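PDB 3C2G: Sys-1 protein from Caenorhabditis elegans, which acts as a beta-catenin in Wnt asymmetry signalling, binding the TCF transcription factor POP-1 and activating or repressing target genes. Local coordinates for residues A[410-415]-A[421-426]; A[163-168]-A[199-204]; A[139-144]-A[187-192]. All blocks are in the same frame, centred on the assembly; numbering follows the deposited sequence.

Contact 1. Residues A[410-415]-A[421-426]; sequences MMWIPT and KTAGPN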
# COMPACT_ATOMS: atom_id res chain seq x y z
N MSE A 410 14.53 -12.19 19.29
CA MSE A 410 14.02 -11.87 20.62
C MSE A 410 13.83 -13.11 21.49
O MSE A 410 14.28 -13.15 22.64
CB MSE A 410 12.70 -11.12 20.51
CG MSE A 410 12.75 -9.94 19.56
SE MSE A 410 13.31 -8.24 20.37
CE MSE A 410 14.90 -8.77 21.40
N MSE A 411 13.19 -14.13 20.91
CA MSE A 411 12.97 -15.43 21.56
C MSE A 411 14.14 -15.92 22.41
O MSE A 411 13.95 -16.43 23.50
CB MSE A 411 12.66 -16.50 20.51
CG MSE A 411 11.35 -16.34 19.76
SE MSE A 411 11.25 -17.58 18.24
CE MSE A 411 11.48 -19.29 19.18
N TRP A 412 15.35 -15.77 21.89
CA TRP A 412 16.50 -16.52 22.38
C TRP A 412 17.49 -15.71 23.19
O TRP A 412 18.51 -16.25 23.63
CB TRP A 412 17.21 -17.19 21.22
CG TRP A 412 16.32 -18.07 20.46
CD1 TRP A 412 15.59 -19.11 20.95
CD2 TRP A 412 16.04 -18.01 19.06
NE1 TRP A 412 14.88 -19.70 19.95
CE2 TRP A 412 15.13 -19.05 18.78
CE3 TRP A 412 16.46 -17.18 18.02
CZ2 TRP A 412 14.65 -19.29 17.49
CZ3 TRP A 412 15.98 -17.42 16.74
CH2 TRP A 412 15.08 -18.46 16.49
N ILE A 413 17.21 -14.43 23.37
CA ILE A 413 18.08 -13.58 24.17
C ILE A 413 17.55 -13.55 25.60
O ILE A 413 16.37 -13.26 25.82
CB ILE A 413 18.24 -12.18 23.55
CG1 ILE A 413 18.79 -12.32 22.12
CG2 ILE A 413 19.18 -11.32 24.38
CD1 ILE A 413 18.60 -11.12 21.25
N PRO A 414 18.43 -13.89 26.57
CA PRO A 414 18.10 -13.97 28.00
C PRO A 414 17.38 -12.73 28.52
O PRO A 414 17.98 -11.66 28.58
CB PRO A 414 19.47 -14.11 28.68
CG PRO A 414 20.49 -13.80 27.61
CD PRO A 414 19.84 -14.25 26.34
N THR A 415 16.11 -12.89 28.86
CA THR A 415 15.33 -11.82 29.48
C THR A 415 15.13 -12.15 30.96
O THR A 415 14.59 -13.21 31.29
CB THR A 415 13.96 -11.64 28.79
N LYS A 421 14.05 -18.93 26.23
CA LYS A 421 13.78 -20.06 25.36
C LYS A 421 15.09 -20.63 24.83
O LYS A 421 16.06 -19.90 24.64
CB LYS A 421 12.88 -19.64 24.21
CG LYS A 421 12.09 -20.78 23.59
CD LYS A 421 10.85 -20.26 22.88
CE LYS A 421 9.90 -19.55 23.85
NZ LYS A 421 8.77 -18.88 23.16
N THR A 422 15.10 -21.95 24.62
CA THR A 422 16.25 -22.64 24.06
C THR A 422 16.00 -22.91 22.58
O THR A 422 14.93 -23.42 22.20
CB THR A 422 16.52 -23.99 24.76
OG1 THR A 422 15.91 -24.00 26.05
CG2 THR A 422 18.02 -24.25 24.88
N ALA A 423 16.98 -22.57 21.76
CA ALA A 423 16.89 -22.82 20.33
C ALA A 423 17.21 -24.27 20.05
O ALA A 423 18.13 -24.85 20.66
CB ALA A 423 17.85 -21.91 19.58
N GLY A 424 16.45 -24.86 19.15
CA GLY A 424 16.76 -26.17 18.61
C GLY A 424 17.83 -26.09 17.53
O GLY A 424 18.15 -25.00 17.05
N PRO A 425 18.38 -27.25 17.13
CA PRO A 425 19.41 -27.30 16.08
C PRO A 425 18.94 -26.73 14.74
O PRO A 425 19.75 -26.18 14.00
CB PRO A 425 19.72 -28.81 15.96
CG PRO A 425 18.56 -29.50 16.58
CD PRO A 425 18.10 -28.59 17.68
N ASN A 426 17.65 -26.88 14.45
CA ASN A 426 17.03 -26.28 13.25
C ASN A 426 17.16 -24.75 13.22
O ASN A 426 17.75 -24.18 12.30
CB ASN A 426 15.57 -26.69 13.14
CG ASN A 426 14.98 -26.42 11.75
OD1 ASN A 426 15.72 -26.13 10.80
ND2 ASN A 426 13.66 -26.52 11.64
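The indole of Trp412 lies with one face against Ala423. The methyl CB of Ala423 stands 3.9 Å from the centroid of the five-membered ring of Trp412, 16° off the ring normal, a CH-pi contact displaced toward the rim. Trp412 NE1 is the ring atom nearest that methyl, 3.7 Å from Ala423 CB. The opposite face is backed by CB of the preceding residue, Met411, and in the ring plane the carbonyl O of Lys421 packs at the edge, 3.8 Å from Trp412 CD1. The indole thus sits between two aliphatic carbons. The first torsion of Trp412 sets CG anti to the carbonyl carbon and beside the backbone N (chi1 -57°), which lays the ring against residues 421-423.

Beside it, the side chains of Met411, modelled as selenomethionine, and Lys421 cross at a slant: the terminal methyl CE of Met411 meets CD of Lys421 at 3.9 Å, while Lys421 CB leans on the backbone O of Met411 at 3.5 Å. Both residues also touch Gln357 of helix 357-365, and the indole reaches on to Ile364, Glu427 and Val431. Gly424, at the N-cap of helix 425-432, gives its backbone N to Glu427 OE1. This is loop packing between consecutive helices of an armadillo domain: the indole joins the loop after helix 388-409 to the chain just before helix 425-432.

Contact 2. Residues A[163-168]-A[199-204]; sequences HLKFEK and SKDTRL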
# COMPACT_ATOMS: atom_id res chain seq x y z
N HIS A 163 -23.46 14.30 -6.73
CA HIS A 163 -24.70 13.89 -7.41
C HIS A 163 -24.92 12.37 -7.43
O HIS A 163 -26.06 11.91 -7.44
CB HIS A 163 -24.72 14.41 -8.86
CG HIS A 163 -24.65 15.90 -8.97
ND1 HIS A 163 -24.08 16.53 -10.06
CD2 HIS A 163 -25.06 16.89 -8.14
CE1 HIS A 163 -24.16 17.84 -9.90
NE2 HIS A 163 -24.75 18.08 -8.74
N LEU A 164 -23.83 11.61 -7.43
CA LEU A 164 -23.89 10.16 -7.51
C LEU A 164 -24.20 9.46 -6.18
O LEU A 164 -24.59 8.29 -6.18
CB LEU A 164 -22.59 9.61 -8.08
CG LEU A 164 -22.29 10.02 -9.52
CD1 LEU A 164 -21.00 9.40 -9.97
CD2 LEU A 164 -23.44 9.63 -10.45
N LYS A 165 -24.01 10.16 -5.07
CA LYS A 165 -24.18 9.53 -3.76
C LYS A 165 -25.63 9.55 -3.30
O LYS A 165 -26.03 10.43 -2.54
CB LYS A 165 -23.25 10.16 -2.73
CG LYS A 165 -21.80 9.73 -2.93
CD LYS A 165 -20.84 10.72 -2.34
CE LYS A 165 -19.53 10.67 -3.10
NZ LYS A 165 -18.52 11.53 -2.47
N PHE A 166 -26.40 8.59 -3.79
CA PHE A 166 -27.77 8.37 -3.34
C PHE A 166 -28.06 6.87 -3.27
O PHE A 166 -27.54 6.11 -4.08
CB PHE A 166 -28.79 9.13 -4.21
CG PHE A 166 -28.74 8.80 -5.68
CD1 PHE A 166 -29.77 8.11 -6.29
CD2 PHE A 166 -27.67 9.23 -6.48
CE1 PHE A 166 -29.73 7.82 -7.66
CE2 PHE A 166 -27.62 8.93 -7.85
CZ PHE A 166 -28.65 8.23 -8.44
N GLU A 167 -28.88 6.47 -2.31
CA GLU A 167 -29.11 5.05 -2.02
C GLU A 167 -29.38 4.19 -3.26
O GLU A 167 -28.76 3.13 -3.41
CB GLU A 167 -30.22 4.88 -0.98
N LYS A 168 -30.27 4.64 -4.13
CA LYS A 168 -30.69 3.87 -5.32
C LYS A 168 -29.51 3.45 -6.18
O LYS A 168 -29.45 2.31 -6.64
CB LYS A 168 -31.70 4.65 -6.16
CG LYS A 168 -32.37 3.85 -7.28
CD LYS A 168 -33.37 4.73 -8.06
CE LYS A 168 -34.32 3.89 -8.93
NZ LYS A 168 -35.67 4.57 -9.08
N SER A 199 -13.62 7.75 -3.22
CA SER A 199 -12.40 8.53 -3.10
C SER A 199 -12.54 9.69 -2.12
O SER A 199 -13.38 10.58 -2.32
CB SER A 199 -11.95 9.02 -4.47
OG SER A 199 -10.72 9.71 -4.36
N LYS A 200 -11.73 9.66 -1.06
CA LYS A 200 -11.66 10.70 -0.02
C LYS A 200 -12.93 10.84 0.83
O LYS A 200 -13.14 11.86 1.51
CB LYS A 200 -11.23 12.06 -0.61
CG LYS A 200 -9.88 12.03 -1.33
CD LYS A 200 -9.41 13.45 -1.68
CE LYS A 200 -8.06 13.43 -2.42
NZ LYS A 200 -7.74 14.76 -3.04
N ASP A 201 -13.78 9.82 0.80
CA ASP A 201 -14.99 9.79 1.60
C ASP A 201 -14.86 8.67 2.64
O ASP A 201 -15.46 7.60 2.50
CB ASP A 201 -16.22 9.58 0.71
CG ASP A 201 -17.47 10.25 1.25
OD1 ASP A 201 -18.14 10.97 0.47
OD2 ASP A 201 -17.80 10.07 2.44
N THR A 202 -14.08 8.93 3.69
CA THR A 202 -13.86 7.97 4.77
C THR A 202 -15.14 7.28 5.26
O THR A 202 -15.14 6.07 5.48
CB THR A 202 -13.15 8.62 5.98
OG1 THR A 202 -11.90 9.17 5.55
CG2 THR A 202 -12.88 7.60 7.07
N ARG A 203 -16.22 8.05 5.43
CA ARG A 203 -17.44 7.45 5.97
C ARG A 203 -18.19 6.63 4.95
O ARG A 203 -18.96 5.75 5.32
CB ARG A 203 -18.35 8.48 6.67
CG ARG A 203 -18.80 9.67 5.85
CD ARG A 203 -19.36 10.76 6.77
NE ARG A 203 -19.16 12.09 6.20
CZ ARG A 203 -20.06 12.76 5.48
NH1 ARG A 203 -21.26 12.24 5.24
NH2 ARG A 203 -19.75 13.96 5.00
N LEU A 204 -17.97 6.90 3.67
CA LEU A 204 -18.60 6.09 2.64
C LEU A 204 -17.97 4.70 2.63
O LEU A 204 -18.67 3.70 2.44
CB LEU A 204 -18.54 6.75 1.26
CG LEU A 204 -19.62 6.28 0.28
CD1 LEU A 204 -21.02 6.41 0.89
CD2 LEU A 204 -19.56 7.05 -1.03
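Lys165 and Asp201 reach for each other from opposite directions and meet in a salt bridge, with NZ of Lys165 3.0 Å from OD1 of Asp201. The ammonium uses the anti lone pair of OD1, the one turned away from the other carboxylate oxygen. That other oxygen, OD2 of Asp201, accepts from Leu204 N in a weak bond of 3.4 Å, bent to 133° at the hydrogen. One oxygen thus meets the ammonium while the other makes the weak capping bond at the start of helix 202-210, and both the lysine and the helix N-terminus would tend to stabilise the negative charge of the carboxylate.

The lysine can span this distance because its chain is extended beyond CG, up to NZ. Along the way its aliphatic part crosses the side chain of Leu204, whose CD2 comes to 4.0 Å from Lys165 CG. An alanine here would take away both ammonium and methylenes, and is likely to leave Asp201 without its cationic mate and Leu204 CD2 without this apolar partner.

Further out, Lys165 leaves the backbone at the centre of an inverse gamma turn, closed by a weak bond of 3.0 Å from Phe166 N to Leu164 O, between helix 154-164 and helix 167-174. Leu164, Lys165 and Leu204 all pack on Ile197, so helix 189-198 backs the contact. The bridge itself lies at the surface, tying that interhelical turn to the start of helix 202-210.

Contact 3. Residues A[139-144]-A[187-192]; sequences QVFQIF and NPAIFI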
# COMPACT_ATOMS: atom_id res chain seq x y z
N GLN A 139 -24.23 1.30 -22.82
CA GLN A 139 -23.98 2.67 -23.21
C GLN A 139 -23.90 3.62 -22.02
O GLN A 139 -23.09 4.54 -22.01
CB GLN A 139 -25.08 3.11 -24.16
CG GLN A 139 -24.58 4.10 -25.17
CD GLN A 139 -25.29 3.98 -26.47
OE1 GLN A 139 -26.53 3.88 -26.52
NE2 GLN A 139 -24.52 4.00 -27.56
N VAL A 140 -24.74 3.39 -21.01
CA VAL A 140 -24.69 4.19 -19.80
C VAL A 140 -23.38 3.95 -19.01
O VAL A 140 -22.81 4.89 -18.45
CB VAL A 140 -25.93 3.95 -18.93
CG1 VAL A 140 -25.78 4.63 -17.57
CG2 VAL A 140 -27.18 4.45 -19.66
N PHE A 141 -22.90 2.70 -18.98
CA PHE A 141 -21.58 2.41 -18.40
C PHE A 141 -20.46 3.15 -19.11
O PHE A 141 -19.54 3.62 -18.47
CB PHE A 141 -21.27 0.90 -18.34
CG PHE A 141 -22.00 0.17 -17.25
CD1 PHE A 141 -21.80 0.52 -15.91
CD2 PHE A 141 -22.88 -0.85 -17.54
CE1 PHE A 141 -22.46 -0.15 -14.90
CE2 PHE A 141 -23.55 -1.51 -16.54
CZ PHE A 141 -23.34 -1.16 -15.21
N GLN A 142 -20.54 3.27 -20.44
CA GLN A 142 -19.56 4.07 -21.18
C GLN A 142 -19.62 5.57 -20.87
O GLN A 142 -18.60 6.26 -20.91
CB GLN A 142 -19.71 3.85 -22.68
CG GLN A 142 -19.01 2.62 -23.21
CD GLN A 142 -19.49 2.27 -24.60
OE1 GLN A 142 -18.94 2.75 -25.60
NE2 GLN A 142 -20.55 1.47 -24.68
N ILE A 143 -20.82 6.07 -20.56
CA ILE A 143 -21.02 7.48 -20.25
C ILE A 143 -20.39 7.82 -18.89
O ILE A 143 -19.69 8.82 -18.77
CB ILE A 143 -22.54 7.84 -20.28
CG1 ILE A 143 -23.04 7.93 -21.72
CG2 ILE A 143 -22.83 9.11 -19.50
CD1 ILE A 143 -24.56 7.72 -21.87
N PHE A 144 -20.62 6.96 -17.90
CA PHE A 144 -19.97 7.08 -16.60
C PHE A 144 -18.46 7.02 -16.74
O PHE A 144 -17.75 7.86 -16.22
CB PHE A 144 -20.43 5.98 -15.67
CG PHE A 144 -21.72 6.27 -14.98
CD1 PHE A 144 -21.81 7.31 -14.07
CD2 PHE A 144 -22.83 5.48 -15.21
CE1 PHE A 144 -23.02 7.58 -13.42
CE2 PHE A 144 -24.04 5.74 -14.55
CZ PHE A 144 -24.13 6.79 -13.66
N ASN A 187 -19.61 -5.54 -15.36
CA ASN A 187 -18.97 -4.53 -16.18
C ASN A 187 -17.86 -3.82 -15.39
O ASN A 187 -18.09 -3.39 -14.27
CB ASN A 187 -20.01 -3.51 -16.65
CG ASN A 187 -19.52 -2.66 -17.81
OD1 ASN A 187 -18.62 -1.82 -17.66
ND2 ASN A 187 -20.11 -2.87 -18.97
N PRO A 188 -16.66 -3.70 -15.98
CA PRO A 188 -15.53 -3.03 -15.29
C PRO A 188 -15.85 -1.63 -14.79
O PRO A 188 -15.32 -1.21 -13.76
CB PRO A 188 -14.45 -2.97 -16.38
CG PRO A 188 -14.76 -4.11 -17.28
CD PRO A 188 -16.27 -4.21 -17.31
N ALA A 189 -16.71 -0.90 -15.50
CA ALA A 189 -17.12 0.44 -15.10
C ALA A 189 -17.73 0.48 -13.70
O ALA A 189 -17.65 1.50 -13.04
CB ALA A 189 -18.11 1.01 -16.11
N ILE A 190 -18.33 -0.62 -13.27
CA ILE A 190 -18.82 -0.74 -11.90
C ILE A 190 -17.70 -0.46 -10.89
O ILE A 190 -17.94 0.15 -9.86
CB ILE A 190 -19.47 -2.10 -11.65
CG1 ILE A 190 -20.85 -2.13 -12.30
CG2 ILE A 190 -19.63 -2.37 -10.17
CD1 ILE A 190 -21.26 -3.49 -12.79
N PHE A 191 -16.48 -0.87 -11.21
CA PHE A 191 -15.34 -0.57 -10.36
C PHE A 191 -14.94 0.89 -10.43
O PHE A 191 -14.71 1.52 -9.40
CB PHE A 191 -14.15 -1.48 -10.68
CG PHE A 191 -14.40 -2.92 -10.32
CD1 PHE A 191 -14.28 -3.35 -9.01
CD2 PHE A 191 -14.79 -3.84 -11.30
CE1 PHE A 191 -14.52 -4.68 -8.66
CE2 PHE A 191 -15.04 -5.17 -10.98
CZ PHE A 191 -14.90 -5.60 -9.65
N ILE A 192 -14.86 1.43 -11.64
CA ILE A 192 -14.54 2.85 -11.85
C ILE A 192 -15.43 3.77 -11.01
O ILE A 192 -14.93 4.67 -10.34
CB ILE A 192 -14.63 3.23 -13.34
CG1 ILE A 192 -13.66 2.36 -14.18
CG2 ILE A 192 -14.34 4.70 -13.55
CD1 ILE A 192 -12.18 2.43 -13.75
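Phe141 carries the whole tight part of this contact, with Asn187 laid over one face of its ring. CB of Asn187 sits over the ring centre, 4.0 Å from the Phe141 centroid and 12° off the normal, in a CH-pi contact. With CG anti to the backbone N (chi1 -164°), the Asn187 amide runs back over the ring to the root of the phenylalanine, stacked with the two planes 17° apart and ND2 of Asn187 3.7 Å from Phe141 CD2. A hydrogen bond within its own segment holds that amide: Asn187 OD1 accepts from Ala189 N at 3.0 Å with an N-H...O angle of 154°, the donor lying in the carbonyl plane on a lone pair, an Asx turn leading into helix 189-198. On the CD1 side of the ring, Ala189 CB approaches Phe141 CD1 at 3.7 Å, and Ile190 CG1 comes to 3.6 Å from Phe141 CE1.

Phe141, Ala189 and Ile190 are buried, whereas Asn187, Gln142 and Ile192 are partly exposed and mark the looser side. Ile192 makes no close contact with residues 139-144 and packs instead on Asn145 and Ile148 farther down helix 134-150; Gln142, on the far side, touches Arg86 of helix 71-90. What remains is a buried helix-to-helix seam of an armadillo domain, where an aromatic of helix 134-150 fits against the Asn-capped approach to helix 189-198.

Contacts 2 and 3 are neighbours, their centres about 17 Å apart, and the first segment of contact 2 falls between the two of contact 3. Contact 3 joins helices 134-150 and 189-198; contact 2 joins the turn between helices 154-164 and 167-174 to helix 202-210. They touch where Leu164 CD2 lies 3.6 Å from Phe144 CE1. Contact 3 is buried and relies on an aromatic ring, an amide and aliphatic groups, whereas contact 2, at the surface, centres on a salt bridge with some aliphatic packing. Contact 1 is remote, some 52 to 57 Å away between centres and on the other side of the chain's centre; also at the surface, it nevertheless joins its loop through a buried tryptophan without any salt bridge.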